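Local coordinates for protein SAG family member (Sag19) (Eimeria tenella, PDB 6ZZB) that is a major surface antigen of the SAG family in an apicomplexan parasite, with an undefined molecular function that may involve contact with host cells, at residues T40-E48 with A101-C112; E79-I87 with C208-K216. All coordinates share one frame; numbering follows the deposited sequence. Where two conformers were deposited one is given.

Contact 1 (T40-E48 with A101-C112); sequences TPTPPQADE and AVTLAGSNVDTC
P44 lays its ring against the bend that follows helix 97-105, and almost every ring atom has a partner there. CD comes within 3.0 Å of the carbonyl oxygen of G106, a close approach of carbon to oxygen, while CG rests on the methyl of A105 and CB lies 4.0 Å from SG of C112. The sulfur belongs to the disulfide with C199, so the buried proline packs against a covalent cross-link.

V102 receives the same proline from the helix side. With CG1 anti to the backbone N (chi1 168°), the two methyls of V102 straddle the P44 carbonyl oxygen, CG1 also grazing CG of the ring, and CG2, 3.4 Å from that oxygen, also reaching the methyl of A46. On the far side of P44, V109 is turned so that CG2 lies over CA and CB of the proline, whereas CG1 (chi1 73°) is directed to the carbonyl oxygen of T42.

The segment 40-48 thus illustrates how a proline-rich lead-in, extended and poor in N-H groups, can be fastened to a fold largely by apolar contact before it enters the sheet as strand 46-48. One direct hydrogen bond joins the two backbones, from V109 N to T42 O, 2.8 Å long and practically straight at 179°, lying in the carbonyl plane.

N108 builds an Asx turn, OD1 accepting from D110 N from above the carboxamide plane. The same OD1 accepts a hydrogen bond from a water that in turn accepts from T42 N, and CB of P41 sits 3.6 Å from CG of N108. A second water donates to the carbonyl oxygens of both P41 and S107, bridging the two segments one residue earlier on each.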
loop_
_atom_site.group_PDB
_atom_site.type_symbol
_atom_site.label_atom_id
_atom_site.label_comp_id
_atom_site.label_asym_id
_atom_site.label_seq_id
_atom_site.Cartn_x
_atom_site.Cartn_y
_atom_site.Cartn_z
ATOM N N THR A 40 -2.269 27.563 -13.617
ATOM C CA THR A 40 -2.500 26.084 -13.705
ATOM C C THR A 40 -1.354 25.356 -13.007
ATOM O O THR A 40 -0.203 25.534 -13.387
ATOM C CB THR A 40 -2.585 25.610 -15.162
ATOM O OG1 THR A 40 -3.598 26.379 -15.808
ATOM C CG2 THR A 40 -2.885 24.133 -15.288
ATOM N N PRO A 41 -1.618 24.446 -12.041
ATOM C CA PRO A 41 -0.565 23.974 -11.152
ATOM C C PRO A 41 0.295 22.904 -11.830
ATOM O O PRO A 41 -0.158 22.222 -12.715
ATOM C CB PRO A 41 -1.363 23.391 -9.983
ATOM C CG PRO A 41 -2.584 22.790 -10.657
ATOM C CD PRO A 41 -2.874 23.698 -11.841
ATOM N N THR A 42 1.551 22.819 -11.412
ATOM C CA THR A 42 2.487 21.743 -11.804
ATOM C C THR A 42 2.301 20.631 -10.784
ATOM O O THR A 42 2.366 20.894 -9.593
ATOM C CB THR A 42 3.933 22.230 -11.782
ATOM O OG1 THR A 42 4.002 23.309 -12.716
ATOM C CG2 THR A 42 4.914 21.139 -12.140
ATOM N N PRO A 43 2.025 19.374 -11.195
ATOM C CA PRO A 43 1.872 18.304 -10.208
ATOM C C PRO A 43 3.229 17.872 -9.679
ATOM O O PRO A 43 4.276 18.049 -10.320
ATOM C CB PRO A 43 1.238 17.186 -11.038
ATOM C CG PRO A 43 1.868 17.357 -12.388
ATOM C CD PRO A 43 1.971 18.869 -12.575
ATOM N N PRO A 44 3.246 17.208 -8.512
ATOM C CA PRO A 44 4.444 16.542 -8.044
ATOM C C PRO A 44 4.790 15.419 -9.024
ATOM O O PRO A 44 3.942 14.973 -9.776
ATOM C CB PRO A 44 4.045 15.979 -6.691
ATOM C CG PRO A 44 2.568 15.738 -6.822
ATOM C CD PRO A 44 2.079 16.886 -7.680
ATOM N N GLN A 45 6.046 15.040 -8.986
ATOM C CA GLN A 45 6.574 13.921 -9.784
ATOM C C GLN A 45 6.857 12.743 -8.868
ATOM O O GLN A 45 7.151 12.942 -7.689
ATOM C CB GLN A 45 7.844 14.356 -10.504
ATOM C CG GLN A 45 7.582 15.359 -11.622
ATOM C CD GLN A 45 8.763 15.431 -12.557
ATOM O OE1 GLN A 45 9.905 15.565 -12.128
ATOM N NE2 GLN A 45 8.496 15.275 -13.843
ATOM N N ALA A 46 6.754 11.549 -9.410
ATOM C CA ALA A 46 7.011 10.316 -8.639
ATOM C C ALA A 46 8.135 9.527 -9.305
ATOM O O ALA A 46 8.233 9.543 -10.516
ATOM C CB ALA A 46 5.760 9.482 -8.526
ATOM N N ASP A 47 8.890 8.828 -8.482
ATOM C CA ASP A 47 9.961 7.879 -8.873
ATOM C C ASP A 47 9.476 6.478 -8.537
ATOM O O ASP A 47 8.804 6.281 -7.515
ATOM C CB ASP A 47 11.282 8.144 -8.141
ATOM C CG ASP A 47 12.151 9.180 -8.828
ATOM O OD1 ASP A 47 11.654 9.806 -9.793
ATOM O OD2 ASP A 47 13.307 9.339 -8.394
ATOM N N GLU A 48 9.878 5.530 -9.350
ATOM C CA GLU A 48 9.670 4.096 -9.074
ATOM C C GLU A 48 10.545 3.707 -7.882
ATOM O O GLU A 48 11.671 4.181 -7.749
ATOM C CB GLU A 48 10.034 3.378 -10.375
ATOM C CG GLU A 48 9.899 1.891 -10.351
ATOM C CD GLU A 48 11.203 1.139 -10.164
ATOM O OE1 GLU A 48 12.121 1.696 -9.535
ATOM O OE2 GLU A 48 11.298 0.015 -10.696
ATOM N N ALA A 101 0.534 7.447 -7.048
ATOM C CA ALA A 101 1.182 8.218 -5.958
ATOM C C ALA A 101 0.925 9.715 -6.170
ATOM O O ALA A 101 0.590 10.434 -5.202
ATOM C CB ALA A 101 2.664 7.899 -5.896
ATOM N N VAL A 102 1.083 10.175 -7.393
ATOM C CA VAL A 102 0.834 11.605 -7.750
ATOM C C VAL A 102 -0.644 11.930 -7.501
ATOM O O VAL A 102 -0.963 12.968 -6.904
ATOM C CB VAL A 102 1.281 11.900 -9.182
ATOM C CG1 VAL A 102 0.753 13.264 -9.656
ATOM C CG2 VAL A 102 2.797 11.790 -9.303
ATOM N N THR A 103 -1.549 11.096 -7.974
ATOM C CA THR A 103 -2.995 11.318 -7.779
ATOM C C THR A 103 -3.302 11.494 -6.298
ATOM O O THR A 103 -4.138 12.347 -5.917
ATOM C CB THR A 103 -3.832 10.179 -8.386
ATOM O OG1 THR A 103 -3.565 10.162 -9.793
ATOM C CG2 THR A 103 -5.313 10.328 -8.112
ATOM N N LEU A 104 -2.727 10.670 -5.433
ATOM C CA LEU A 104 -2.971 10.677 -3.982
ATOM C C LEU A 104 -2.325 11.899 -3.316
ATOM O O LEU A 104 -2.926 12.407 -2.347
ATOM C CB LEU A 104 -2.436 9.383 -3.364
ATOM C CG LEU A 104 -3.183 8.113 -3.776
ATOM C CD1 LEU A 104 -2.472 6.898 -3.231
ATOM C CD2 LEU A 104 -4.624 8.112 -3.293
ATOM N N ALA A 105 -1.147 12.331 -3.748
ATOM C CA ALA A 105 -0.433 13.458 -3.091
ATOM C C ALA A 105 -1.126 14.781 -3.400
ATOM O O ALA A 105 -1.189 15.634 -2.479
ATOM C CB ALA A 105 0.985 13.527 -3.571
ATOM N N GLY A 106 -1.695 14.909 -4.576
ATOM C CA GLY A 106 -2.335 16.140 -5.059
ATOM C C GLY A 106 -1.762 16.603 -6.364
ATOM O O GLY A 106 -0.666 16.181 -6.757
ATOM N N SER A 107 -2.453 17.529 -7.026
ATOM C CA SER A 107 -2.127 17.968 -8.406
ATOM C C SER A 107 -1.267 19.236 -8.397
ATOM O O SER A 107 -0.915 19.666 -9.509
ATOM C CB SER A 107 -3.376 18.166 -9.207
ATOM O OG SER A 107 -3.961 16.916 -9.538
ATOM N N ASN A 108 -0.927 19.735 -7.215
ATOM C CA ASN A 108 -0.075 20.942 -7.082
ATOM C C ASN A 108 1.100 20.607 -6.176
ATOM O O ASN A 108 0.914 20.494 -4.955
ATOM C CB ASN A 108 -0.893 22.127 -6.589
ATOM C CG ASN A 108 -0.119 23.427 -6.594
ATOM O OD1 ASN A 108 1.063 23.429 -6.933
ATOM N ND2 ASN A 108 -0.782 24.510 -6.221
ATOM N N VAL A 109 2.273 20.551 -6.814
ATOM C CA VAL A 109 3.554 20.320 -6.089
ATOM C C VAL A 109 3.757 21.368 -4.977
ATOM O O VAL A 109 4.459 21.089 -4.011
ATOM C CB VAL A 109 4.703 20.265 -7.104
ATOM C CG1 VAL A 109 5.042 21.653 -7.664
ATOM C CG2 VAL A 109 5.955 19.624 -6.538
ATOM N N ASP A 110 3.129 22.544 -5.090
ATOM C CA ASP A 110 3.262 23.628 -4.081
ATOM C C ASP A 110 2.527 23.281 -2.788
ATOM O O ASP A 110 2.852 23.860 -1.733
ATOM C CB ASP A 110 2.795 24.984 -4.628
ATOM C CG ASP A 110 3.638 25.499 -5.781
ATOM O OD1 ASP A 110 4.765 25.006 -5.964
ATOM O OD2 ASP A 110 3.145 26.391 -6.521
ATOM N N THR A 111 1.549 22.361 -2.808
ATOM C CA THR A 111 0.730 22.073 -1.614
ATOM C C THR A 111 0.749 20.583 -1.207
ATOM O O THR A 111 0.723 20.306 -0.018
ATOM C CB THR A 111 -0.727 22.524 -1.792
ATOM O OG1 THR A 111 -1.351 21.710 -2.792
ATOM C CG2 THR A 111 -0.821 23.982 -2.193
ATOM N N CYS A 112 0.731 19.673 -2.184
ATOM C CA CYS A 112 0.477 18.221 -1.950
ATOM C C CYS A 112 -0.510 18.089 -0.795
ATOM O O CYS A 112 -0.277 17.365 0.150
ATOM C CB CYS A 112 1.764 17.446 -1.696
ATOM S SG CYS A 112 2.781 17.389 -3.177
HETATM O O HOH W 1 -1.565 19.579 -12.006
HETATM O O HOH W 2 2.184 24.570 -9.135
#

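Contact 2 (E79-I87 with C208-K216)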
loop_
_atom_site.group_PDB
_atom_site.type_symbol
_atom_site.label_atom_id
_atom_site.label_comp_id
_atom_site.label_asym_id
_atom_site.label_seq_id
_atom_site.Cartn_x
_atom_site.Cartn_y
_atom_site.Cartn_z
ATOM N N GLU A 79 1.493 -4.584 -16.252
ATOM C CA GLU A 79 0.781 -5.520 -15.365
ATOM C C GLU A 79 -0.109 -4.750 -14.397
ATOM O O GLU A 79 -1.236 -5.150 -14.179
ATOM C CB GLU A 79 1.792 -6.374 -14.615
ATOM C CG GLU A 79 2.561 -7.320 -15.504
ATOM C CD GLU A 79 3.529 -8.146 -14.693
ATOM O OE1 GLU A 79 4.477 -7.585 -14.104
ATOM O OE2 GLU A 79 3.385 -9.373 -14.718
ATOM N N VAL A 80 0.427 -3.659 -13.850
ATOM C CA VAL A 80 -0.379 -2.827 -12.929
ATOM C C VAL A 80 -1.581 -2.257 -13.678
ATOM O O VAL A 80 -2.702 -2.339 -13.187
ATOM C CB VAL A 80 0.492 -1.720 -12.320
ATOM C CG1 VAL A 80 -0.354 -0.742 -11.536
ATOM C CG2 VAL A 80 1.589 -2.320 -11.464
ATOM N N THR A 81 -1.363 -1.717 -14.885
ATOM C CA THR A 81 -2.479 -1.125 -15.655
ATOM C C THR A 81 -3.547 -2.180 -15.918
ATOM O O THR A 81 -4.737 -1.939 -15.779
ATOM C CB THR A 81 -1.966 -0.523 -16.955
ATOM O OG1 THR A 81 -1.049 0.539 -16.647
ATOM C CG2 THR A 81 -3.112 -0.050 -17.823
ATOM N N GLU A 82 -3.130 -3.384 -16.315
ATOM C CA GLU A 82 -4.114 -4.432 -16.662
ATOM C C GLU A 82 -4.838 -4.971 -15.419
ATOM O O GLU A 82 -6.050 -5.231 -15.460
ATOM C CB GLU A 82 -3.345 -5.543 -17.392
ATOM C CG GLU A 82 -4.212 -6.416 -18.236
ATOM C CD GLU A 82 -4.915 -5.658 -19.364
ATOM O OE1 GLU A 82 -6.027 -5.909 -19.537
ATOM O OE2 GLU A 82 -4.321 -4.757 -20.002
ATOM N N SER A 83 -4.114 -5.126 -14.311
ATOM C CA SER A 83 -4.734 -5.541 -13.030
ATOM C C SER A 83 -5.808 -4.527 -12.616
ATOM O O SER A 83 -6.920 -4.910 -12.256
ATOM C CB SER A 83 -3.680 -5.694 -11.988
ATOM O OG SER A 83 -4.249 -6.001 -10.731
ATOM N N LEU A 84 -5.468 -3.238 -12.718
ATOM C CA LEU A 84 -6.442 -2.175 -12.375
ATOM C C LEU A 84 -7.631 -2.195 -13.335
ATOM O O LEU A 84 -8.759 -2.045 -12.887
ATOM C CB LEU A 84 -5.695 -0.848 -12.383
ATOM C CG LEU A 84 -4.830 -0.629 -11.133
ATOM C CD1 LEU A 84 -3.901 0.541 -11.347
ATOM C CD2 LEU A 84 -5.693 -0.407 -9.888
ATOM N N LYS A 85 -7.358 -2.401 -14.621
ATOM C CA LYS A 85 -8.445 -2.445 -15.633
ATOM C C LYS A 85 -9.437 -3.557 -15.284
ATOM O O LYS A 85 -10.662 -3.361 -15.415
ATOM C CB LYS A 85 -7.843 -2.644 -17.017
ATOM C CG LYS A 85 -8.875 -2.694 -18.134
ATOM C CD LYS A 85 -8.235 -2.911 -19.478
ATOM C CE LYS A 85 -9.271 -3.136 -20.567
ATOM N NZ LYS A 85 -10.111 -1.936 -20.774
ATOM N N ALA A 86 -8.951 -4.680 -14.771
ATOM C CA ALA A 86 -9.795 -5.838 -14.385
ATOM C C ALA A 86 -10.736 -5.496 -13.231
ATOM O O ALA A 86 -11.791 -6.146 -13.112
ATOM C CB ALA A 86 -8.926 -7.011 -14.046
ATOM N N ILE A 87 -10.389 -4.519 -12.392
ATOM C CA ILE A 87 -11.266 -4.108 -11.264
ATOM C C ILE A 87 -11.867 -2.749 -11.611
ATOM O O ILE A 87 -12.265 -2.042 -10.656
ATOM C CB ILE A 87 -10.559 -4.145 -9.894
ATOM C CG1 ILE A 87 -9.313 -3.260 -9.852
ATOM C CG2 ILE A 87 -10.246 -5.584 -9.530
ATOM C CD1 ILE A 87 -8.757 -3.013 -8.467
ATOM N N CYS A 208 2.242 1.364 -3.059
ATOM C CA CYS A 208 2.639 0.061 -3.625
ATOM C C CYS A 208 1.388 -0.682 -4.063
ATOM O O CYS A 208 0.487 -0.925 -3.241
ATOM C CB CYS A 208 3.404 -0.777 -2.625
ATOM S SG CYS A 208 4.975 -0.116 -2.042
ATOM N N TYR A 209 1.357 -1.076 -5.327
ATOM C CA TYR A 209 0.258 -1.844 -5.912
ATOM C C TYR A 209 0.646 -3.312 -5.939
ATOM O O TYR A 209 1.698 -3.651 -6.504
ATOM C CB TYR A 209 -0.071 -1.374 -7.333
ATOM C CG TYR A 209 -1.305 -2.051 -7.852
ATOM C CD1 TYR A 209 -2.541 -1.616 -7.435
ATOM C CD2 TYR A 209 -1.273 -3.145 -8.694
ATOM C CE1 TYR A 209 -3.701 -2.252 -7.803
ATOM C CE2 TYR A 209 -2.425 -3.763 -9.114
ATOM C CZ TYR A 209 -3.654 -3.301 -8.690
ATOM O OH TYR A 209 -4.813 -3.881 -9.098
ATOM N N PHE A 210 -0.189 -4.150 -5.344
ATOM C CA PHE A 210 0.007 -5.606 -5.292
ATOM C C PHE A 210 -0.920 -6.274 -6.302
ATOM O O PHE A 210 -2.095 -5.960 -6.368
ATOM C CB PHE A 210 -0.282 -6.121 -3.886
ATOM C CG PHE A 210 0.658 -5.574 -2.844
ATOM C CD1 PHE A 210 0.475 -4.298 -2.306
ATOM C CD2 PHE A 210 1.741 -6.310 -2.389
ATOM C CE1 PHE A 210 1.343 -3.782 -1.369
ATOM C CE2 PHE A 210 2.602 -5.796 -1.429
ATOM C CZ PHE A 210 2.410 -4.535 -0.916
ATOM N N ILE A 211 -0.356 -7.216 -7.069
ATOM C CA ILE A 211 -1.118 -8.094 -7.981
ATOM C C ILE A 211 -1.123 -9.456 -7.309
ATOM O O ILE A 211 -0.037 -9.985 -7.071
ATOM C CB ILE A 211 -0.476 -8.127 -9.374
ATOM C CG1 ILE A 211 -0.309 -6.726 -9.958
ATOM C CG2 ILE A 211 -1.266 -9.061 -10.298
ATOM C CD1 ILE A 211 0.294 -6.724 -11.347
ATOM N N ASP A 212 -2.304 -10.005 -6.964
ATOM C CA ASP A 212 -3.642 -9.484 -7.150
ATOM C C ASP A 212 -4.041 -8.663 -5.938
ATOM O O ASP A 212 -3.616 -8.980 -4.837
ATOM C CB ASP A 212 -4.640 -10.640 -7.279
ATOM C CG ASP A 212 -4.431 -11.429 -8.551
ATOM O OD1 ASP A 212 -4.294 -10.800 -9.609
ATOM O OD2 ASP A 212 -4.447 -12.669 -8.450
ATOM N N PRO A 213 -4.813 -7.582 -6.103
ATOM C CA PRO A 213 -5.202 -6.752 -4.974
ATOM C C PRO A 213 -6.217 -7.417 -4.054
ATOM O O PRO A 213 -7.139 -8.079 -4.537
ATOM C CB PRO A 213 -5.823 -5.511 -5.628
ATOM C CG PRO A 213 -6.342 -6.014 -6.968
ATOM C CD PRO A 213 -5.319 -7.056 -7.380
ATOM N N LEU A 214 -6.118 -7.135 -2.765
ATOM C CA LEU A 214 -7.246 -7.389 -1.855
ATOM C C LEU A 214 -8.436 -6.554 -2.282
ATOM O O LEU A 214 -8.279 -5.367 -2.621
ATOM C CB LEU A 214 -6.890 -7.025 -0.414
ATOM C CG LEU A 214 -5.982 -8.002 0.282
ATOM C CD1 LEU A 214 -5.539 -7.384 1.602
ATOM C CD2 LEU A 214 -6.692 -9.335 0.500
ATOM N N ARG A 215 -9.627 -7.135 -2.204
ATOM C CA ARG A 215 -10.885 -6.432 -2.518
ATOM C C ARG A 215 -11.879 -6.633 -1.375
ATOM O O ARG A 215 -11.718 -7.580 -0.620
ATOM C CB ARG A 215 -11.390 -6.929 -3.876
ATOM C CG ARG A 215 -10.389 -6.650 -4.990
ATOM C CD ARG A 215 -10.931 -7.020 -6.342
ATOM N NE ARG A 215 -12.098 -6.197 -6.657
ATOM C CZ ARG A 215 -13.033 -6.518 -7.538
ATOM N NH1 ARG A 215 -12.952 -7.647 -8.225
ATOM N NH2 ARG A 215 -14.044 -5.693 -7.739
ATOM N N LYS A 216 -12.884 -5.777 -1.321
ATOM C CA LYS A 216 -13.953 -5.845 -0.307
ATOM C C LYS A 216 -14.471 -7.278 -0.267
ATOM O O LYS A 216 -14.719 -7.875 -1.347
ATOM C CB LYS A 216 -15.045 -4.820 -0.596
ATOM C CG LYS A 216 -15.899 -4.477 0.607
ATOM C CD LYS A 216 -17.108 -3.686 0.233
ATOM C CE LYS A 216 -18.042 -3.482 1.400
ATOM N NZ LYS A 216 -18.947 -2.348 1.121
HETATM O O HOH W 3 -5.175 -8.490 -10.661
#
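Y209 projects from strand 203-211 toward helix 77-86 and reaches it with its whole ring. Its CG stands anti to the backbone N (chi1 -173°), which carries the ring out from CB toward the helix. At the root, CG lies 4.0 Å from CG1 of V80, and CD2 meets that methyl more closely while also nearing CG2 of V80. On the same side of the ring plane comes L84: CD1 just touches its CD2 methyl, and CE1 presses against it at 3.4 Å. V80 and L84 both approach the ring obliquely. Farther out, CE2 lies beside CB and OG of S83, and CZ is shared between OG of S83 and CD2 of L84. At the tip, OH forms a 2.7 Å hydrogen bond with S83 OG, which sits at the ring edge, in plane.

This is helix-on-sheet packing, consistent with the alpha-beta-alpha layering of CAP proteins; the short axes of 79-86 and 208-211 run 9.2 Å apart at 71°. A buried tyrosine can occupy such an interface when a helix serine meets its hydroxyl. The serine's OG also binds a water that donates to D212 OD1, so the polar link continues to the turn after the strand, where D212 follows a cis peptide bond and is paired through OD2 with K189.

I211, the next residue of the strand to point at the helix, places CD1 3.6 Å from CB of E79, whose carboxylate is engaged by K190. Farther along 79-87, I87 spreads its branches: CD1 touches CG of P213 at 4.1 Å, while CG2 stands over one face of the R215 guanidinium, 3.5 Å from NE and offset toward the rim.

Overall arrangement
From the N terminus, the chain runs through the proline-rich segment 40-48 into strand 46-48, then through helix 50-61 and strand 73-74 to helix 77-86 and helix 97-105. Contact 1 closes its loop at 101-112, bringing the lead-in back onto the end of the latter helix. Contact 2 starts inside that loop, at 79-87, yet closes only at 208-216, at the end of the last strand, 203-211; the two loops therefore cross rather than nest. Both reach the same mixed sheet, with centres about 22 Å apart and nearest atoms about 7 Å apart. Contact 1 joins the N-terminal lead-in to helix 97-105 and the loop after it, and contact 2 joins helix 77-86 to strand 203-211.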